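Local coordinates for SusD superfamily protein (Bacteroides fragilis NCTC 9343, PDB 3NQP) that probably binds glycans at the outer membrane as a SusD-family lipoprotein, presumably handing them to a partner transporter for uptake, at residues Asp87-Ile92 with Gly137-Leu142; Gln73-Thr78 with Leu493-Lys498; His34-Ala39 with Phe267-Leu272. All blocks are in the same frame, centred on the assembly; numbering follows the deposited sequence. Where two conformers were deposited one is given.

Contact 1. Residues Asp87-Ile92 with Gly137-Leu142; sequences DLFGRI and GVPLRL
The Phe89 ring, on helix 89-102, overlaps the side chain of Arg141 and the ring of Pro139, both in the loop after helix 110-135. Arg141 NH1 stands over one face of the phenyl ring, 3.9 Å above its plane and over its centre. Nearer the backbone, Arg141 CG passes the rim, 3.9 Å from Phe89 CD1; the chain, extended from CG to NE, crosses the Phe89 side chain at about a right angle. The guanidinium plane is turned 83° to the ring and presents its edge, with Phe89 CG near that plane, so this is not a flat stack. Arg141 CZ is 5.1 Å from the Phe89 centroid, a long cation-pi geometry. At the far end of the ring, Phe89 CZ lies 3.9 Å from Pro139 CD, while CE1 comes within 3.3 Å of Pro139 O in an oblique approach. Val138 CB lies at the ring edge. Three residues on, Ile92 CG2 packs 3.4 Å from Arg141 O, a carbonyl that accepts hydrogen bonds from Tyr128 OH and Asn96 ND2. With no hydrogen bond across the segments, the contact probably rests mainly on van der Waals packing, to which the long cation-pi pair can add little.

Contact 2. Residues Gln73-Thr78 with Leu493-Lys498; sequences QNFDET and LWPIEK
Phe75 turns an edge of its ring to one face of the Trp494 indole, in an edge-to-face pair with planes 55° apart and the centroid of the six-membered indole ring 4.8 Å from that of Phe75. The touching rim atoms are Phe75 CE1 and CZ: CE1 lies 3.5 Å from Trp494 CE3, and CZ stands above the indole plane, offset toward its rim. Pro495 meets the same phenyl ring obliquely, with its CD 3.5 Å from Phe75 CD1, and its CG packs against the carbonyl of Asp76, 3.3 Å from Asp76 O. Ile70 of helix 68-71 extends the apolar cluster, and the Arg50 side chain also packs on both rings.

Further along, the contact becomes polar. Lys498 N donates to Glu77 O at 3.1 Å, with a fairly straight N-H...O angle of 162°, and Glu497 CA adds a CA-H...O contact to the same oxygen, which is thus approached by two groups. The side chains of Glu77 and Lys498 cross obliquely: Lys498 CB and CG pass beside the carboxylate, and the chain, bent at chi4, ends in a salt bridge with NZ 3.3 Å from Glu77 OE2. NZ approaches OE2 from the syn side, but 33° out of the carboxylate plane.

Within 73-78, Asp76 OD1 accepts from Thr78 N at 2.9 Å, forming an Asx turn, and is also bonded to His79 ND1. Glu497 is the N-cap residue of helix 498-503, and the N-H of Lys498, the residue that follows, goes to Glu77 O from the other segment. The loop after helix 68-71 thus supplies an acceptor to the N terminus of helix 498-503, joining early and C-terminal parts of the SusD-family fold.

Contact 3. Residues His34-Ala39 with Phe267-Leu272; sequences HLRDAA and FAIRFL
Leu35 and Ile269 join the end of helix 21-37 to strand 265-269, a strand of the two-stranded antiparallel sheet with 377-381, in a helix-on-strand packing of the SusD-family fold. The apolar interactions centre on Ile269, which points toward the helix. Its CD1 lies 3.7 Å from Leu35 CG, its CG1 faces Ala39 CB, and its CG2 sits 3.4 Å from Arg36 CG, close enough to count as tight packing. Leu35 and Phe267 reach toward each other tip to tip, with CD2 of Leu35 3.8 Å from CZ of Phe267. Leu35 also touches Leu123, Phe126 and Tyr127 of helix 110-135.

A second kind of contact sets aliphatic carbons beside an aromatic ring: the methylenes of Arg36 run obliquely past Phe271, CG being 3.5 Å from CE1, and CG is anti to the backbone N (chi1 174°), which carries it out to both Ile269 and the ring.

The polar interactions belong to the far end of Arg36. Its NE and NH2 form a salt bridge, side-on, with one oxygen, OD1 of neighbouring Asp37, both from the same face of the carboxylate; NH2 lies 3.0 Å from OD1. NH1 is linked through one water to the backbone of the other segment: the water accepts from Arg36 NH1 at 2.9 Å and donates to Arg270 O at 2.8 Å.

How the contacts relate
From the N terminus, the chain first enters contact 3 at the end of helix 21-37, then contact 2 at 73-78 and contact 1 at 87-92. Contact 1 closes first, at 137-142, after helices 89-102 and 110-135 in the sequence; its loop is nested inside those of both other contacts. Contact 3 closes at strand 265-269, and contact 2 only at 493-498, so these two loops cross. Contacts 2 and 3 both join N-terminal elements to later ones, at places whose nearest atoms are about 12 Å apart. Contacts 1 and 3 touch directly, with Arg91 NE 2.8 Å from His34 O, linking helix 89-102 to helix 21-37.

Contact 1. Residues Asp87-Ile92 with Gly137-Leu142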
loop_
_atom_site.group_PDB
_atom_site.type_symbol
_atom_site.label_atom_id
_atom_site.label_comp_id
_atom_site.label_asym_id
_atom_site.label_seq_id
_atom_site.Cartn_x
_atom_site.Cartn_y
_atom_site.Cartn_z
ATOM N N ASP A 87 2.353 -4.008 -16.547
ATOM C CA ASP A 87 1.161 -4.136 -17.386
ATOM C C ASP A 87 0.145 -3.037 -17.090
ATOM O O ASP A 87 -1.050 -3.268 -17.142
ATOM C CB ASP A 87 0.542 -5.534 -17.192
ATOM C CG ASP A 87 -0.251 -6.020 -18.426
ATOM O OD1 ASP A 87 -0.101 -5.467 -19.531
ATOM O OD2 ASP A 87 -1.016 -6.983 -18.284
ATOM N N LEU A 88 0.607 -1.848 -16.725
ATOM C CA LEU A 88 -0.320 -0.769 -16.441
ATOM C C LEU A 88 -0.727 0.094 -17.642
ATOM O O LEU A 88 -1.712 0.865 -17.538
ATOM C CB LEU A 88 0.189 0.127 -15.327
ATOM C CG LEU A 88 0.435 -0.579 -13.976
ATOM C CD1 LEU A 88 0.965 0.405 -12.930
ATOM C CD2 LEU A 88 -0.815 -1.255 -13.486
ATOM N N PHE A 89 -0.015 0.024 -18.755
ATOM C CA PHE A 89 -0.332 0.953 -19.860
ATOM C C PHE A 89 -1.658 0.624 -20.548
ATOM O O PHE A 89 -2.317 1.534 -21.079
ATOM C CB PHE A 89 0.827 1.105 -20.875
ATOM C CG PHE A 89 1.924 1.999 -20.374
ATOM C CD1 PHE A 89 1.717 3.367 -20.253
ATOM C CD2 PHE A 89 3.122 1.468 -19.969
ATOM C CE1 PHE A 89 2.697 4.188 -19.774
ATOM C CE2 PHE A 89 4.096 2.281 -19.464
ATOM C CZ PHE A 89 3.903 3.646 -19.382
ATOM N N GLY A 90 -2.077 -0.642 -20.534
ATOM C CA GLY A 90 -3.396 -0.969 -21.093
ATOM C C GLY A 90 -4.495 -0.236 -20.312
ATOM O O GLY A 90 -5.404 0.405 -20.901
ATOM N N ARG A 91 -4.381 -0.278 -18.982
ATOM C CA ARG A 91 -5.310 0.440 -18.093
ATOM C C ARG A 91 -5.309 1.944 -18.338
ATOM O O ARG A 91 -6.377 2.566 -18.426
ATOM C CB ARG A 91 -4.944 0.161 -16.641
ATOM C CG ARG A 91 -5.407 -1.199 -16.185
ATOM C CD ARG A 91 -4.533 -1.669 -15.058
ATOM N NE ARG A 91 -5.032 -2.903 -14.499
ATOM C CZ ARG A 91 -4.552 -4.108 -14.764
ATOM N NH1 ARG A 91 -3.525 -4.306 -15.596
ATOM N NH2 ARG A 91 -5.125 -5.135 -14.182
ATOM N N ILE A 92 -4.101 2.512 -18.392
ATOM C CA ILE A 92 -3.917 3.942 -18.672
ATOM C C ILE A 92 -4.586 4.334 -19.999
ATOM O O ILE A 92 -5.258 5.364 -20.073
ATOM C CB ILE A 92 -2.422 4.372 -18.693
ATOM C CG1 ILE A 92 -1.880 4.391 -17.262
ATOM C CG2 ILE A 92 -2.237 5.790 -19.360
ATOM C CD1 ILE A 92 -0.365 4.373 -17.148
ATOM N N GLY A 137 11.451 7.662 -14.774
ATOM C CA GLY A 137 10.946 7.950 -16.088
ATOM C C GLY A 137 10.315 6.740 -16.772
ATOM O O GLY A 137 10.835 5.631 -16.684
ATOM N N VAL A 138 9.175 6.977 -17.417
ATOM C CA VAL A 138 8.430 5.972 -18.184
ATOM C C VAL A 138 7.802 6.664 -19.396
ATOM O O VAL A 138 7.693 7.901 -19.417
ATOM C CB VAL A 138 7.271 5.336 -17.370
ATOM C CG1 VAL A 138 7.808 4.509 -16.156
ATOM C CG2 VAL A 138 6.228 6.404 -16.983
ATOM N N PRO A 139 7.366 5.893 -20.407
ATOM C CA PRO A 139 6.662 6.505 -21.545
ATOM C C PRO A 139 5.433 7.261 -21.084
ATOM O O PRO A 139 4.716 6.771 -20.207
ATOM C CB PRO A 139 6.232 5.296 -22.375
ATOM C CG PRO A 139 7.187 4.220 -22.023
ATOM C CD PRO A 139 7.498 4.435 -20.575
ATOM N N LEU A 140 5.188 8.457 -21.616
ATOM C CA LEU A 140 3.982 9.196 -21.250
ATOM C C LEU A 140 2.899 9.008 -22.312
ATOM O O LEU A 140 2.795 9.808 -23.259
ATOM C CB LEU A 140 4.259 10.697 -21.051
ATOM C CG LEU A 140 4.708 11.153 -19.688
ATOM C CD1 LEU A 140 5.003 12.683 -19.727
ATOM C CD2 LEU A 140 3.634 10.744 -18.576
ATOM N N ARG A 141 2.101 7.955 -22.140
ATOM C CA ARG A 141 0.946 7.683 -22.997
ATOM C C ARG A 141 -0.268 8.418 -22.476
ATOM O O ARG A 141 -0.810 8.082 -21.409
ATOM C CB ARG A 141 0.659 6.181 -23.063
ATOM C CG ARG A 141 1.844 5.392 -23.579
ATOM C CD ARG A 141 1.487 4.094 -24.295
ATOM N NE ARG A 141 2.536 3.702 -25.251
ATOM C CZ ARG A 141 3.647 3.032 -24.939
ATOM N NH1 ARG A 141 3.900 2.652 -23.678
ATOM N NH2 ARG A 141 4.521 2.738 -25.899
ATOM N N LEU A 142 -0.695 9.425 -23.240
ATOM C CA LEU A 142 -1.816 10.289 -22.861
ATOM C C LEU A 142 -2.969 10.365 -23.905
ATOM O O LEU A 142 -4.048 10.854 -23.596
ATOM C CB LEU A 142 -1.293 11.713 -22.565
ATOM C CG LEU A 142 -0.198 11.815 -21.498
ATOM C CD1 LEU A 142 0.388 13.249 -21.386
ATOM C CD2 LEU A 142 -0.765 11.306 -20.151
#

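Contact 2. Residues Gln73-Thr78 with Leu493-Lys498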
loop_
_atom_site.group_PDB
_atom_site.type_symbol
_atom_site.label_atom_id
_atom_site.label_comp_id
_atom_site.label_asym_id
_atom_site.label_seq_id
_atom_site.Cartn_x
_atom_site.Cartn_y
_atom_site.Cartn_z
ATOM N N GLN A 73 16.090 -8.189 -3.123
ATOM C CA GLN A 73 16.653 -7.058 -3.839
ATOM C C GLN A 73 17.538 -7.475 -5.044
ATOM O O GLN A 73 18.402 -6.707 -5.454
ATOM C CB GLN A 73 17.458 -6.121 -2.904
ATOM C CG GLN A 73 16.845 -5.923 -1.474
ATOM C CD GLN A 73 15.564 -5.127 -1.459
ATOM O OE1 GLN A 73 15.306 -4.381 -2.393
ATOM N NE2 GLN A 73 14.759 -5.266 -0.382
ATOM N N ASN A 74 17.292 -8.670 -5.600
ATOM C CA ASN A 74 18.040 -9.195 -6.725
ATOM C C ASN A 74 17.364 -8.641 -7.962
ATOM O O ASN A 74 16.332 -9.181 -8.395
ATOM C CB ASN A 74 17.960 -10.727 -6.849
ATOM C CG ASN A 74 18.669 -11.475 -5.747
ATOM O OD1 ASN A 74 19.495 -10.918 -4.999
ATOM N ND2 ASN A 74 18.360 -12.783 -5.655
ATOM N N PHE A 75 17.924 -7.553 -8.492
ATOM C CA PHE A 75 17.341 -6.853 -9.615
ATOM C C PHE A 75 18.383 -6.593 -10.680
ATOM O O PHE A 75 19.453 -6.075 -10.373
ATOM C CB PHE A 75 16.784 -5.514 -9.169
ATOM C CG PHE A 75 15.389 -5.597 -8.578
ATOM C CD1 PHE A 75 14.275 -5.696 -9.411
ATOM C CD2 PHE A 75 15.189 -5.565 -7.223
ATOM C CE1 PHE A 75 13.010 -5.754 -8.900
ATOM C CE2 PHE A 75 13.896 -5.655 -6.697
ATOM C CZ PHE A 75 12.821 -5.737 -7.533
ATOM N N ASP A 76 18.049 -6.966 -11.911
ATOM C CA ASP A 76 18.849 -6.635 -13.110
ATOM C C ASP A 76 17.972 -6.907 -14.337
ATOM O O ASP A 76 16.776 -7.227 -14.204
ATOM C CB ASP A 76 20.165 -7.442 -13.111
ATOM C CG ASP A 76 19.941 -8.946 -13.055
ATOM O OD1 ASP A 76 19.002 -9.444 -13.716
ATOM O OD2 ASP A 76 20.708 -9.647 -12.356
ATOM N N GLU A 77 18.535 -6.819 -15.542
ATOM C CA GLU A 77 17.724 -6.962 -16.747
ATOM C C GLU A 77 17.107 -8.361 -16.990
ATOM O O GLU A 77 16.278 -8.499 -17.878
ATOM C CB GLU A 77 18.496 -6.521 -17.992
ATOM C CG GLU A 77 19.584 -7.473 -18.388
ATOM C CD GLU A 77 20.275 -7.097 -19.706
ATOM O OE1 GLU A 77 19.950 -6.066 -20.356
ATOM O OE2 GLU A 77 21.138 -7.891 -20.099
ATOM N N THR A 78 17.508 -9.381 -16.228
ATOM C CA THR A 78 16.838 -10.687 -16.292
ATOM C C THR A 78 16.119 -11.036 -14.991
ATOM O O THR A 78 15.570 -12.123 -14.881
ATOM C CB THR A 78 17.809 -11.821 -16.694
ATOM O OG1 THR A 78 18.929 -11.845 -15.815
ATOM C CG2 THR A 78 18.318 -11.595 -18.147
ATOM N N LEU A 493 15.270 2.245 -8.043
ATOM C CA LEU A 493 14.372 2.066 -9.164
ATOM C C LEU A 493 14.485 0.652 -9.714
ATOM O O LEU A 493 15.442 -0.047 -9.447
ATOM C CB LEU A 493 14.589 3.119 -10.267
ATOM C CG LEU A 493 14.561 4.581 -9.791
ATOM C CD1 LEU A 493 14.890 5.559 -10.942
ATOM C CD2 LEU A 493 13.240 4.947 -9.107
ATOM N N TRP A 494 13.445 0.218 -10.409
ATOM C CA TRP A 494 13.370 -1.119 -10.953
ATOM C C TRP A 494 13.802 -1.178 -12.428
ATOM O O TRP A 494 13.597 -0.212 -13.208
ATOM C CB TRP A 494 11.950 -1.654 -10.802
ATOM C CG TRP A 494 11.412 -1.790 -9.401
ATOM C CD1 TRP A 494 11.557 -0.912 -8.374
ATOM C CD2 TRP A 494 10.571 -2.843 -8.926
ATOM N NE1 TRP A 494 10.859 -1.371 -7.258
ATOM C CE2 TRP A 494 10.240 -2.549 -7.590
ATOM C CE3 TRP A 494 10.043 -4.012 -9.514
ATOM C CZ2 TRP A 494 9.410 -3.381 -6.822
ATOM C CZ3 TRP A 494 9.244 -4.846 -8.746
ATOM C CH2 TRP A 494 8.922 -4.526 -7.423
ATOM N N PRO A 495 14.477 -2.267 -12.810
ATOM C CA PRO A 495 14.900 -2.346 -14.206
ATOM C C PRO A 495 13.786 -2.871 -15.102
ATOM O O PRO A 495 12.767 -3.349 -14.616
ATOM C CB PRO A 495 16.023 -3.362 -14.148
ATOM C CG PRO A 495 15.568 -4.342 -13.052
ATOM C CD PRO A 495 14.755 -3.526 -12.087
ATOM N N ILE A 496 13.959 -2.730 -16.409
ATOM C CA ILE A 496 13.072 -3.384 -17.353
ATOM C C ILE A 496 13.805 -4.552 -18.060
ATOM O O ILE A 496 15.055 -4.587 -18.121
ATOM C CB ILE A 496 12.443 -2.366 -18.293
ATOM C CG1 ILE A 496 13.494 -1.684 -19.140
ATOM C CG2 ILE A 496 11.622 -1.275 -17.483
ATOM C CD1 ILE A 496 12.864 -0.857 -20.258
ATOM N N GLU A 497 13.010 -5.476 -18.585
ATOM C CA GLU A 497 13.474 -6.749 -19.167
ATOM C C GLU A 497 14.305 -6.528 -20.431
ATOM O O GLU A 497 13.913 -5.748 -21.300
ATOM C CB GLU A 497 12.312 -7.656 -19.678
ATOM C CG GLU A 497 11.160 -7.936 -18.843
ATOM C CD GLU A 497 10.123 -6.863 -18.942
ATOM O OE1 GLU A 497 10.362 -5.844 -18.289
ATOM O OE2 GLU A 497 9.107 -7.010 -19.651
ATOM N N LYS A 498 15.376 -7.308 -20.543
ATOM C CA LYS A 498 16.214 -7.389 -21.728
ATOM C C LYS A 498 15.369 -7.644 -22.968
ATOM O O LYS A 498 15.614 -7.054 -23.991
ATOM C CB LYS A 498 17.233 -8.546 -21.577
ATOM C CG LYS A 498 18.320 -8.623 -22.668
ATOM C CD LYS A 498 19.188 -9.903 -22.532
ATOM C CE LYS A 498 20.393 -9.933 -23.532
ATOM N NZ LYS A 498 21.526 -8.990 -23.144
#

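Contact 3. Residues His34-Ala39 with Phe267-Leu272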
loop_
_atom_site.group_PDB
_atom_site.type_symbol
_atom_site.label_atom_id
_atom_site.label_comp_id
_atom_site.label_asym_id
_atom_site.label_seq_id
_atom_site.Cartn_x
_atom_site.Cartn_y
_atom_site.Cartn_z
ATOM N N HIS A 34 -10.646 -3.120 -13.417
ATOM C CA HIS A 34 -9.273 -3.268 -13.880
ATOM C C HIS A 34 -8.329 -2.725 -12.821
ATOM O O HIS A 34 -7.194 -3.194 -12.687
ATOM C CB HIS A 34 -9.052 -2.524 -15.207
ATOM C CG HIS A 34 -9.528 -3.271 -16.415
ATOM N ND1 HIS A 34 -10.191 -2.656 -17.460
ATOM C CD2 HIS A 34 -9.434 -4.577 -16.752
ATOM C CE1 HIS A 34 -10.489 -3.551 -18.384
ATOM N NE2 HIS A 34 -10.040 -4.727 -17.981
ATOM N N LEU A 35 -8.786 -1.719 -12.078
ATOM C CA LEU A 35 -8.004 -1.194 -10.979
ATOM C C LEU A 35 -7.959 -2.286 -9.891
ATOM O O LEU A 35 -6.896 -2.522 -9.318
ATOM C CB LEU A 35 -8.605 0.085 -10.412
ATOM C CG LEU A 35 -7.946 0.752 -9.225
ATOM C CD1 LEU A 35 -6.562 1.313 -9.678
ATOM C CD2 LEU A 35 -8.848 1.831 -8.644
ATOM N N ARG A 36 -9.101 -2.919 -9.602
ATOM C CA ARG A 36 -9.129 -4.023 -8.643
ATOM C C ARG A 36 -8.088 -5.088 -9.028
ATOM O O ARG A 36 -7.344 -5.602 -8.171
ATOM C CB ARG A 36 -10.517 -4.662 -8.612
ATOM C CG ARG A 36 -10.638 -5.907 -7.756
ATOM C CD ARG A 36 -11.851 -6.750 -8.125
ATOM N NE ARG A 36 -11.709 -7.262 -9.482
ATOM C CZ ARG A 36 -12.704 -7.531 -10.307
ATOM N NH1 ARG A 36 -13.971 -7.361 -9.943
ATOM N NH2 ARG A 36 -12.410 -7.964 -11.512
ATOM N N ASP A 37 -8.054 -5.426 -10.313
ATOM C CA ASP A 37 -7.137 -6.439 -10.809
ATOM C C ASP A 37 -5.652 -6.052 -10.641
ATOM O O ASP A 37 -4.804 -6.920 -10.622
ATOM C CB ASP A 37 -7.393 -6.727 -12.305
ATOM C CG ASP A 37 -8.735 -7.422 -12.565
ATOM O OD1 ASP A 37 -9.406 -7.862 -11.616
ATOM O OD2 ASP A 37 -9.124 -7.477 -13.737
ATOM N N ALA A 38 -5.352 -4.766 -10.530
ATOM C CA ALA A 38 -3.958 -4.316 -10.245
ATOM C C ALA A 38 -3.659 -4.091 -8.771
ATOM O O ALA A 38 -2.533 -3.690 -8.414
ATOM C CB ALA A 38 -3.660 -3.049 -11.023
ATOM N N ALA A 39 -4.620 -4.381 -7.892
ATOM C CA ALA A 39 -4.454 -4.088 -6.471
ATOM C C ALA A 39 -3.353 -4.917 -5.790
ATOM O O ALA A 39 -2.612 -4.407 -4.945
ATOM C CB ALA A 39 -5.765 -4.265 -5.727
ATOM N N PHE A 267 -10.772 5.221 0.598
ATOM C CA PHE A 267 -10.943 4.480 -0.652
ATOM C C PHE A 267 -10.396 3.045 -0.525
ATOM O O PHE A 267 -9.272 2.835 -0.041
ATOM C CB PHE A 267 -10.327 5.218 -1.861
ATOM C CG PHE A 267 -10.402 4.405 -3.101
ATOM C CD1 PHE A 267 -11.580 4.324 -3.807
ATOM C CD2 PHE A 267 -9.293 3.689 -3.556
ATOM C CE1 PHE A 267 -11.682 3.537 -4.947
ATOM C CE2 PHE A 267 -9.406 2.863 -4.677
ATOM C CZ PHE A 267 -10.606 2.802 -5.367
ATOM N N ALA A 268 -11.221 2.062 -0.925
ATOM C CA ALA A 268 -10.849 0.653 -0.914
ATOM C C ALA A 268 -11.261 -0.004 -2.243
ATOM O O ALA A 268 -12.224 0.445 -2.871
ATOM C CB ALA A 268 -11.577 -0.078 0.254
ATOM N N ILE A 269 -10.515 -1.054 -2.627
ATOM C CA ILE A 269 -10.830 -1.934 -3.729
ATOM C C ILE A 269 -11.824 -3.008 -3.237
ATOM O O ILE A 269 -11.540 -3.729 -2.298
ATOM C CB ILE A 269 -9.564 -2.640 -4.246
ATOM C CG1 ILE A 269 -8.561 -1.621 -4.840
ATOM C CG2 ILE A 269 -9.906 -3.762 -5.235
ATOM C CD1 ILE A 269 -9.071 -0.829 -6.046
ATOM N N ARG A 270 -12.961 -3.102 -3.895
ATOM C CA ARG A 270 -14.031 -4.072 -3.571
ATOM C C ARG A 270 -13.776 -5.455 -4.157
ATOM O O ARG A 270 -13.673 -5.624 -5.379
ATOM C CB ARG A 270 -15.385 -3.517 -4.071
ATOM C CG ARG A 270 -16.647 -4.413 -3.829
ATOM C CD ARG A 270 -16.807 -4.835 -2.343
ATOM N NE ARG A 270 -16.747 -3.742 -1.365
ATOM C CZ ARG A 270 -17.746 -2.927 -1.068
ATOM N NH1 ARG A 270 -18.929 -3.028 -1.685
ATOM N NH2 ARG A 270 -17.547 -1.967 -0.187
ATOM N N PHE A 271 -13.652 -6.447 -3.264
ATOM C CA PHE A 271 -13.662 -7.846 -3.639
ATOM C C PHE A 271 -15.035 -8.348 -3.179
ATOM O O PHE A 271 -15.542 -7.896 -2.163
ATOM C CB PHE A 271 -12.462 -8.601 -3.008
ATOM C CG PHE A 271 -11.144 -8.311 -3.730
ATOM C CD1 PHE A 271 -10.870 -8.888 -4.976
ATOM C CD2 PHE A 271 -10.238 -7.425 -3.218
ATOM C CE1 PHE A 271 -9.708 -8.591 -5.669
ATOM C CE2 PHE A 271 -9.094 -7.105 -3.893
ATOM C CZ PHE A 271 -8.810 -7.695 -5.134
ATOM N N LEU A 272 -15.660 -9.213 -3.974
ATOM C CA LEU A 272 -17.062 -9.611 -3.766
ATOM C C LEU A 272 -17.204 -11.088 -4.091
ATOM O O LEU A 272 -16.815 -11.517 -5.170
ATOM C CB LEU A 272 -17.982 -8.777 -4.672
ATOM C CG LEU A 272 -19.505 -8.971 -4.659
ATOM C CD1 LEU A 272 -20.104 -8.646 -3.264
ATOM C CD2 LEU A 272 -20.171 -8.131 -5.766
HETATM O O HOH W 1 -14.922 -7.333 -7.219
#